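Local coordinates for D-aminoacyl-tRNA deacylase 1 (Homo sapiens, PDB 2OKV), which removes D-amino acids from mischarged tRNAs, and glycine from tRNA(Ala), as a homodimeric editing enzyme, and has been implicated in DNA replication, at residues B[31-45]-B[95-109]. Residues are numbered along the deposited sequence; the frame is centred on the assembly and turned at random.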
ATOM      1  N   LEU B  31      -4.100  -8.061  -1.167  1.00 41.67           N
ATOM      2  CA  LEU B  31      -3.604  -9.424  -0.933  1.00 41.72           C
ATOM      3  C   LEU B  31      -2.908 -10.052  -2.147  1.00 40.90           C
ATOM      4  O   LEU B  31      -3.547 -10.299  -3.188  1.00 39.78           O
ATOM      5  CB  LEU B  31      -4.766 -10.309  -0.503  1.00 41.64           C
ATOM      6  CG  LEU B  31      -4.637 -11.437   0.527  1.00 44.87           C
ATOM      7  CD1 LEU B  31      -5.230 -12.698  -0.083  1.00 41.88           C
ATOM      8  CD2 LEU B  31      -3.228 -11.705   1.076  1.00 44.13           C
ATOM      9  N   GLY B  32      -1.614 -10.339  -1.995  1.00 39.93           N
ATOM     10  CA  GLY B  32      -0.808 -10.956  -3.045  1.00 40.45           C
ATOM     11  C   GLY B  32      -0.526 -12.427  -2.812  1.00 40.61           C
ATOM     12  O   GLY B  32       0.266 -12.779  -1.942  1.00 41.02           O
ATOM     13  N   ILE B  33      -1.162 -13.281  -3.613  1.00 41.08           N
ATOM     14  CA  ILE B  33      -1.044 -14.734  -3.491  1.00 41.36           C
ATOM     15  C   ILE B  33       0.010 -15.289  -4.446  1.00 41.61           C
ATOM     16  O   ILE B  33      -0.046 -15.071  -5.660  1.00 41.50           O
ATOM     17  CB  ILE B  33      -2.404 -15.445  -3.777  1.00 41.60           C
ATOM     18  CG1 ILE B  33      -3.489 -14.983  -2.791  1.00 42.03           C
ATOM     19  CG2 ILE B  33      -2.253 -16.968  -3.729  1.00 40.38           C
ATOM     20  CD1 ILE B  33      -4.934 -15.149  -3.369  1.00 42.36           C
ATOM     21  N   SER B  34       0.960 -16.040  -3.899  1.00 41.24           N
ATOM     22  CA  SER B  34       2.033 -16.591  -4.706  1.00 41.15           C
ATOM     23  C   SER B  34       1.750 -18.041  -5.066  1.00 41.13           C
ATOM     24  O   SER B  34       0.963 -18.711  -4.394  1.00 40.97           O
ATOM     25  CB  SER B  34       3.359 -16.503  -3.962  1.00 41.04           C
ATOM     26  OG  SER B  34       3.705 -17.756  -3.418  1.00 41.93           O
ATOM     27  N   LEU B  35       2.409 -18.497  -6.130  1.00 41.15           N
ATOM     28  CA  LEU B  35       2.417 -19.889  -6.580  1.00 40.99           C
ATOM     29  C   LEU B  35       2.666 -20.914  -5.477  1.00 40.78           C
ATOM     30  O   LEU B  35       2.064 -21.991  -5.477  1.00 40.95           O
ATOM     31  CB  LEU B  35       3.512 -20.074  -7.633  1.00 41.29           C
ATOM     32  CG  LEU B  35       3.131 -20.198  -9.107  1.00 42.01           C
ATOM     33  CD1 LEU B  35       4.395 -20.270  -9.961  1.00 42.08           C
ATOM     34  CD2 LEU B  35       2.252 -21.418  -9.352  1.00 43.01           C
ATOM     35  N   GLU B  36       3.583 -20.598  -4.567  1.00 40.22           N
ATOM     36  CA  GLU B  36       3.978 -21.554  -3.525  1.00 40.02           C
ATOM     37  C   GLU B  36       3.049 -21.538  -2.305  1.00 39.19           C
ATOM     38  O   GLU B  36       3.211 -22.358  -1.393  1.00 39.12           O
ATOM     39  CB  GLU B  36       5.445 -21.356  -3.119  1.00 40.40           C
ATOM     40  CG  GLU B  36       6.392 -22.435  -3.671  1.00 42.86           C
ATOM     41  CD  GLU B  36       7.658 -22.595  -2.830  1.00 45.97           C
ATOM     42  OE1 GLU B  36       8.063 -23.751  -2.559  1.00 46.50           O
ATOM     43  OE2 GLU B  36       8.248 -21.564  -2.430  1.00 48.17           O
ATOM     44  N   ASP B  37       2.065 -20.632  -2.314  1.00 37.95           N
ATOM     45  CA  ASP B  37       1.139 -20.475  -1.188  1.00 37.09           C
ATOM     46  C   ASP B  37       0.259 -21.716  -0.948  1.00 36.82           C
ATOM     47  O   ASP B  37      -0.166 -22.400  -1.877  1.00 36.43           O
ATOM     48  CB  ASP B  37       0.291 -19.204  -1.326  1.00 36.38           C
ATOM     49  CG  ASP B  37       1.058 -17.920  -0.953  1.00 36.71           C
ATOM     50  OD1 ASP B  37       2.097 -17.972  -0.243  1.00 34.95           O
ATOM     51  OD2 ASP B  37       0.600 -16.839  -1.364  1.00 34.00           O
ATOM     52  N   THR B  38      -0.002 -21.989   0.322  1.00 36.30           N
ATOM     53  CA  THR B  38      -0.641 -23.224   0.732  1.00 36.28           C
ATOM     54  C   THR B  38      -1.699 -22.871   1.804  1.00 35.72           C
ATOM     55  O   THR B  38      -1.866 -21.699   2.135  1.00 36.03           O
ATOM     56  CB  THR B  38       0.468 -24.181   1.239  1.00 35.75           C
ATOM     57  OG1 THR B  38       0.237 -25.510   0.794  1.00 39.57           O
ATOM     58  CG2 THR B  38       0.616 -24.133   2.735  1.00 35.08           C
ATOM     59  N   GLN B  39      -2.398 -23.871   2.342  1.00 35.61           N
ATOM     60  CA  GLN B  39      -3.362 -23.650   3.424  1.00 35.15           C
ATOM     61  C   GLN B  39      -2.685 -23.027   4.648  1.00 35.65           C
ATOM     62  O   GLN B  39      -3.260 -22.177   5.317  1.00 35.72           O
ATOM     63  CB  GLN B  39      -4.057 -24.965   3.802  1.00 34.84           C
ATOM     64  CG  GLN B  39      -5.243 -24.825   4.758  1.00 33.89           C
ATOM     65  CD  GLN B  39      -6.427 -24.089   4.156  1.00 35.10           C
ATOM     66  OE1 GLN B  39      -6.699 -24.194   2.958  1.00 35.83           O
ATOM     67  NE2 GLN B  39      -7.147 -23.352   4.989  1.00 36.69           N
ATOM     68  N   LYS B  40      -1.457 -23.449   4.932  1.00 36.43           N
ATOM     69  CA  LYS B  40      -0.686 -22.890   6.049  1.00 37.40           C
ATOM     70  C   LYS B  40      -0.549 -21.360   5.960  1.00 37.68           C
ATOM     71  O   LYS B  40      -0.819 -20.622   6.920  1.00 38.63           O
ATOM     72  CB  LYS B  40       0.690 -23.566   6.108  1.00 37.16           C
ATOM     73  CG  LYS B  40       1.520 -23.219   7.337  1.00 38.82           C
ATOM     74  CD  LYS B  40       2.810 -24.017   7.368  1.00 37.79           C
ATOM     75  CE  LYS B  40       3.785 -23.419   8.346  1.00 41.43           C
ATOM     76  NZ  LYS B  40       4.995 -24.270   8.461  1.00 42.15           N
ATOM     77  N   GLU B  41      -0.141 -20.862   4.802  1.00 38.00           N
ATOM     78  CA  GLU B  41       0.043 -19.417   4.641  1.00 38.47           C
ATOM     79  C   GLU B  41      -1.299 -18.693   4.682  1.00 37.75           C
ATOM     80  O   GLU B  41      -1.417 -17.622   5.279  1.00 37.03           O
ATOM     81  CB  GLU B  41       0.754 -19.146   3.330  1.00 39.07           C
ATOM     82  CG  GLU B  41       1.447 -20.416   2.804  1.00 43.37           C
ATOM     83  CD  GLU B  41       2.914 -20.341   2.936  1.00 46.67           C
ATOM     84  OE1 GLU B  41       3.428 -19.266   2.590  1.00 50.55           O
ATOM     85  OE2 GLU B  41       3.555 -21.330   3.365  1.00 47.07           O
ATOM     86  N   LEU B  42      -2.312 -19.294   4.063  1.00 37.67           N
ATOM     87  CA  LEU B  42      -3.675 -18.760   4.104  1.00 37.80           C
ATOM     88  C   LEU B  42      -4.098 -18.533   5.559  1.00 37.79           C
ATOM     89  O   LEU B  42      -4.481 -17.424   5.920  1.00 37.97           O
ATOM     90  CB  LEU B  42      -4.635 -19.734   3.412  1.00 37.37           C
ATOM     91  CG  LEU B  42      -6.112 -19.387   3.199  1.00 38.33           C
ATOM     92  CD1 LEU B  42      -6.690 -20.327   2.142  1.00 34.37           C
ATOM     93  CD2 LEU B  42      -6.918 -19.484   4.512  1.00 37.14           C
ATOM     94  N   GLU B  43      -4.012 -19.584   6.377  1.00 37.91           N
ATOM     95  CA  GLU B  43      -4.399 -19.515   7.801  1.00 38.22           C
ATOM     96  C   GLU B  43      -3.531 -18.561   8.620  1.00 38.08           C
ATOM     97  O   GLU B  43      -4.038 -17.808   9.465  1.00 37.14           O
ATOM     98  CB  GLU B  43      -4.427 -20.918   8.417  1.00 37.96           C
ATOM     99  CG  GLU B  43      -5.553 -21.758   7.809  1.00 37.08           C
ATOM    100  CD  GLU B  43      -5.731 -23.143   8.408  1.00 38.94           C
ATOM    101  OE1 GLU B  43      -5.160 -23.416   9.486  1.00 40.18           O
ATOM    102  OE2 GLU B  43      -6.472 -23.965   7.800  1.00 36.87           O
ATOM    103  N   HIS B  44      -2.231 -18.576   8.349  1.00 38.60           N
ATOM    104  CA  HIS B  44      -1.296 -17.669   9.033  1.00 39.28           C
ATOM    105  C   HIS B  44      -1.543 -16.197   8.693  1.00 39.40           C
ATOM    106  O   HIS B  44      -1.519 -15.339   9.576  1.00 38.92           O
ATOM    107  CB  HIS B  44       0.150 -18.070   8.732  1.00 39.75           C
ATOM    108  CG  HIS B  44       0.641 -19.241   9.534  1.00 42.65           C
ATOM    109  ND1 HIS B  44      -0.062 -20.424   9.646  1.00 45.81           N
ATOM    110  CD2 HIS B  44       1.775 -19.411  10.252  1.00 45.22           C
ATOM    111  CE1 HIS B  44       0.616 -21.270  10.401  1.00 45.33           C
ATOM    112  NE2 HIS B  44       1.736 -20.681  10.779  1.00 46.54           N
ATOM    113  N   MET B  45      -1.801 -15.903   7.423  1.00 39.59           N
ATOM    114  CA  MET B  45      -2.084 -14.527   7.006  1.00 39.89           C
ATOM    115  C   MET B  45      -3.399 -13.994   7.594  1.00 40.22           C
ATOM    116  O   MET B  45      -3.453 -12.849   8.051  1.00 40.64           O
ATOM    117  CB  MET B  45      -2.077 -14.393   5.480  1.00 39.93           C
ATOM    118  CG  MET B  45      -2.266 -12.959   4.952  1.00 41.22           C
ATOM    119  SD  MET B  45      -1.011 -11.791   5.534  1.00 42.99           S
ATOM    120  CE  MET B  45       0.379 -12.143   4.459  1.00 43.86           C
ATOM    121  N   LEU B  95       5.900 -15.279 -10.137  1.00 50.66           N
ATOM    122  CA  LEU B  95       5.766 -15.803  -8.779  1.00 50.13           C
ATOM    123  C   LEU B  95       4.320 -15.732  -8.279  1.00 49.41           C
ATOM    124  O   LEU B  95       3.954 -16.417  -7.320  1.00 49.08           O
ATOM    125  CB  LEU B  95       6.698 -15.071  -7.804  1.00 50.29           C
ATOM    126  CG  LEU B  95       7.602 -15.922  -6.890  1.00 51.60           C
ATOM    127  CD1 LEU B  95       6.911 -17.191  -6.351  1.00 52.57           C
ATOM    128  CD2 LEU B  95       8.896 -16.308  -7.605  1.00 52.08           C
ATOM    129  N   ALA B  96       3.507 -14.897  -8.919  1.00 48.52           N
ATOM    130  CA  ALA B  96       2.089 -14.819  -8.577  1.00 47.97           C
ATOM    131  C   ALA B  96       1.368 -16.094  -9.027  1.00 47.76           C
ATOM    132  O   ALA B  96       1.702 -16.672 -10.070  1.00 46.63           O
ATOM    133  CB  ALA B  96       1.458 -13.597  -9.201  1.00 47.75           C
ATOM    134  N   MET B  97       0.393 -16.532  -8.230  1.00 47.63           N
ATOM    135  CA  MET B  97      -0.449 -17.673  -8.603  1.00 47.78           C
ATOM    136  C   MET B  97      -1.381 -17.280  -9.761  1.00 48.18           C
ATOM    137  O   MET B  97      -2.040 -16.238  -9.683  1.00 48.00           O
ATOM    138  CB  MET B  97      -1.263 -18.153  -7.394  1.00 47.88           C
ATOM    139  CG  MET B  97      -2.051 -19.456  -7.609  1.00 47.21           C
ATOM    140  SD  MET B  97      -3.054 -19.829  -6.151  1.00 46.94           S
ATOM    141  CE  MET B  97      -1.831 -20.460  -4.997  1.00 44.76           C
ATOM    142  N   PRO B  98      -1.421 -18.098 -10.840  1.00 48.75           N
ATOM    143  CA  PRO B  98      -2.344 -17.884 -11.965  1.00 49.32           C
ATOM    144  C   PRO B  98      -3.809 -17.759 -11.526  1.00 50.17           C
ATOM    145  O   PRO B  98      -4.245 -18.452 -10.597  1.00 50.29           O
ATOM    146  CB  PRO B  98      -2.156 -19.134 -12.835  1.00 49.43           C
ATOM    147  CG  PRO B  98      -1.338 -20.087 -12.029  1.00 49.35           C
ATOM    148  CD  PRO B  98      -0.553 -19.267 -11.063  1.00 48.67           C
ATOM    149  N   THR B  99      -4.551 -16.888 -12.208  1.00 50.73           N
ATOM    150  CA  THR B  99      -5.926 -16.519 -11.820  1.00 51.46           C
ATOM    151  C   THR B  99      -6.948 -17.661 -11.674  1.00 51.19           C
ATOM    152  O   THR B  99      -7.901 -17.538 -10.902  1.00 51.20           O
ATOM    153  CB  THR B  99      -6.500 -15.433 -12.757  1.00 51.42           C
ATOM    154  OG1 THR B  99      -6.275 -15.813 -14.116  1.00 52.65           O
ATOM    155  CG2 THR B  99      -5.826 -14.090 -12.493  1.00 52.75           C
ATOM    156  N   GLU B 100      -6.757 -18.754 -12.408  1.00 51.40           N
ATOM    157  CA  GLU B 100      -7.661 -19.909 -12.332  1.00 51.35           C
ATOM    158  C   GLU B 100      -7.648 -20.525 -10.922  1.00 50.84           C
ATOM    159  O   GLU B 100      -8.712 -20.735 -10.306  1.00 50.84           O
ATOM    160  CB  GLU B 100      -7.289 -20.959 -13.380  1.00 51.80           C
ATOM    161  CG  GLU B 100      -7.562 -20.546 -14.832  1.00 53.93           C
ATOM    162  CD  GLU B 100      -6.384 -19.838 -15.512  1.00 56.15           C
ATOM    163  OE1 GLU B 100      -6.140 -20.127 -16.709  1.00 56.35           O
ATOM    164  OE2 GLU B 100      -5.708 -19.001 -14.864  1.00 57.14           O
ATOM    165  N   GLN B 101      -6.442 -20.779 -10.405  1.00 49.47           N
ATOM    166  CA  GLN B 101      -6.293 -21.283  -9.048  1.00 47.99           C
ATOM    167  C   GLN B 101      -6.436 -20.162  -8.029  1.00 46.26           C
ATOM    168  O   GLN B 101      -7.005 -20.377  -6.953  1.00 45.36           O
ATOM    169  CB  GLN B 101      -4.957 -22.006  -8.852  1.00 48.15           C
ATOM    170  CG  GLN B 101      -4.877 -22.766  -7.518  1.00 49.51           C
ATOM    171  CD  GLN B 101      -3.460 -23.191  -7.137  1.00 49.46           C
ATOM    172  OE1 GLN B 101      -2.569 -23.270  -7.987  1.00 52.78           O
ATOM    173  NE2 GLN B 101      -3.252 -23.476  -5.852  1.00 50.29           N
ATOM    174  N   ALA B 102      -5.911 -18.978  -8.366  1.00 44.51           N
ATOM    175  CA  ALA B 102      -5.919 -17.842  -7.449  1.00 43.32           C
ATOM    176  C   ALA B 102      -7.324 -17.432  -7.023  1.00 42.04           C
ATOM    177  O   ALA B 102      -7.505 -17.050  -5.888  1.00 41.70           O
ATOM    178  CB  ALA B 102      -5.155 -16.626  -8.027  1.00 43.46           C
ATOM    179  N   GLU B 103      -8.310 -17.501  -7.922  1.00 40.94           N
ATOM    180  CA  GLU B 103      -9.671 -17.124  -7.532  1.00 40.27           C
ATOM    181  C   GLU B 103     -10.204 -18.049  -6.437  1.00 38.99           C
ATOM    182  O   GLU B 103     -10.733 -17.582  -5.432  1.00 38.62           O
ATOM    183  CB  GLU B 103     -10.656 -17.089  -8.711  1.00 40.95           C
ATOM    184  CG  GLU B 103     -11.988 -16.477  -8.251  1.00 43.54           C
ATOM    185  CD  GLU B 103     -12.844 -15.915  -9.364  1.00 47.36           C
ATOM    186  OE1 GLU B 103     -12.723 -16.367 -10.520  1.00 47.04           O
ATOM    187  OE2 GLU B 103     -13.651 -15.011  -9.059  1.00 49.86           O
ATOM    188  N   GLY B 104     -10.056 -19.357  -6.641  1.00 38.04           N
ATOM    189  CA  GLY B 104     -10.392 -20.333  -5.608  1.00 37.38           C
ATOM    190  C   GLY B 104      -9.655 -20.121  -4.300  1.00 37.16           C
ATOM    191  O   GLY B 104     -10.257 -20.163  -3.217  1.00 37.40           O
ATOM    192  N   PHE B 105      -8.345 -19.893  -4.382  1.00 36.65           N
ATOM    193  CA  PHE B 105      -7.547 -19.646  -3.173  1.00 36.42           C
ATOM    194  C   PHE B 105      -8.042 -18.393  -2.436  1.00 36.81           C
ATOM    195  O   PHE B 105      -8.280 -18.431  -1.218  1.00 36.83           O
ATOM    196  CB  PHE B 105      -6.063 -19.518  -3.524  1.00 36.55           C
ATOM    197  CG  PHE B 105      -5.148 -19.514  -2.322  1.00 37.67           C
ATOM    198  CD1 PHE B 105      -4.285 -20.574  -2.094  1.00 38.92           C
ATOM    199  CD2 PHE B 105      -5.145 -18.444  -1.420  1.00 38.88           C
ATOM    200  CE1 PHE B 105      -3.445 -20.582  -0.986  1.00 38.63           C
ATOM    201  CE2 PHE B 105      -4.308 -18.446  -0.300  1.00 39.61           C
ATOM    202  CZ  PHE B 105      -3.459 -19.519  -0.086  1.00 39.07           C
ATOM    203  N   TYR B 106      -8.198 -17.296  -3.179  1.00 36.65           N
ATOM    204  CA  TYR B 106      -8.741 -16.041  -2.657  1.00 37.30           C
ATOM    205  C   TYR B 106     -10.105 -16.237  -1.976  1.00 37.27           C
ATOM    206  O   TYR B 106     -10.319 -15.776  -0.842  1.00 37.33           O
ATOM    207  CB  TYR B 106      -8.852 -14.990  -3.786  1.00 38.19           C
ATOM    208  CG  TYR B 106      -9.300 -13.647  -3.277  1.00 40.19           C
ATOM    209  CD1 TYR B 106      -8.441 -12.882  -2.483  1.00 41.10           C
ATOM    210  CD2 TYR B 106     -10.573 -13.133  -3.567  1.00 40.02           C
ATOM    211  CE1 TYR B 106      -8.813 -11.660  -1.984  1.00 42.17           C
ATOM    212  CE2 TYR B 106     -10.969 -11.868  -3.031  1.00 40.47           C
ATOM    213  CZ  TYR B 106     -10.065 -11.158  -2.246  1.00 41.61           C
ATOM    214  OH  TYR B 106     -10.363  -9.926  -1.675  1.00 41.55           O
ATOM    215  N   ASN B 107     -11.025 -16.911  -2.669  1.00 36.92           N
ATOM    216  CA  ASN B 107     -12.333 -17.177  -2.090  1.00 36.95           C
ATOM    217  C   ASN B 107     -12.218 -17.952  -0.768  1.00 37.33           C
ATOM    218  O   ASN B 107     -12.843 -17.567   0.214  1.00 37.57           O
ATOM    219  CB  ASN B 107     -13.249 -17.865  -3.087  1.00 36.60           C
ATOM    220  CG  ASN B 107     -13.754 -16.914  -4.154  1.00 36.98           C
ATOM    221  OD1 ASN B 107     -13.778 -15.693  -3.955  1.00 39.02           O
ATOM    222  ND2 ASN B 107     -14.152 -17.462  -5.292  1.00 38.78           N
ATOM    223  N   SER B 108     -11.392 -18.997  -0.738  1.00 36.82           N
ATOM    224  CA  SER B 108     -11.159 -19.764   0.496  1.00 37.02           C
ATOM    225  C   SER B 108     -10.570 -18.877   1.608  1.00 37.37           C
ATOM    226  O   SER B 108     -10.934 -19.006   2.797  1.00 36.75           O
ATOM    227  CB  SER B 108     -10.245 -20.964   0.241  1.00 36.19           C
ATOM    228  OG  SER B 108     -10.872 -21.933  -0.597  1.00 37.25           O
ATOM    229  N   PHE B 109      -9.653 -17.995   1.214  1.00 38.11           N
ATOM    230  CA  PHE B 109      -9.026 -17.053   2.134  1.00 39.44           C
ATOM    231  C   PHE B 109     -10.062 -16.127   2.774  1.00 40.24           C
ATOM    232  O   PHE B 109     -10.064 -15.928   4.002  1.00 39.96           O
ATOM    233  CB  PHE B 109      -7.961 -16.229   1.395  1.00 39.74           C
ATOM    234  CG  PHE B 109      -7.431 -15.096   2.198  1.00 42.13           C
ATOM    235  CD1 PHE B 109      -6.318 -15.277   3.027  1.00 41.67           C
ATOM    236  CD2 PHE B 109      -8.059 -13.853   2.164  1.00 42.84           C
ATOM    237  CE1 PHE B 109      -5.833 -14.244   3.797  1.00 43.48           C
ATOM    238  CE2 PHE B 109      -7.585 -12.808   2.950  1.00 44.06           C
ATOM    239  CZ  PHE B 109      -6.465 -13.007   3.771  1.00 43.14           C
TER
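Apolar helix-on-strand and helix-helix packing, closed at one end by a single backbone bridge, joins I33 and L42 to F105 and F109 at the C-terminal end of strand 26-32, the central strand of the mixed sheet. The bridge pairs S34 with A96 through two nearly straight bonds: M97 N gives to I33 O at 3.0 Å (177° at the hydrogen), and L35 N to L95 O at 2.9 Å. Beyond it, the ring of F105 is clamped on both faces. I33 CG2 stands 4.1 Å from its centroid, and L42 CD1 lies 4.2 Å from the centroid on the opposite face; both are CH-pi contacts displaced toward the rim. With CG anti to the backbone N (chi1 -169°), F105 extends until CZ lies 3.5 Å from T38 O, which sits at the ring edge. I33 also meets the bent end of M97, CG2 to CE being 3.7 Å. Further along, L31 CD1 sits over the centre of the F109 ring, 3.8 Å from the centroid. Across the 34-37 beta turn, S34 N donates to D37 OD2 from above the carboxylate plane, while D37 OD1 is hydrogen-bonded to M1 N. Helices 39-45 and 99-109 cross at -40° with axes 10.6 Å apart. F109 continues onto V46 and I49 of helix 39-51; Y106 packs on strand 73-78, its OH hydrogen-bonded to D124, so helix 99-116 spans adjacent strands 26-32, 73-78 and 122-124.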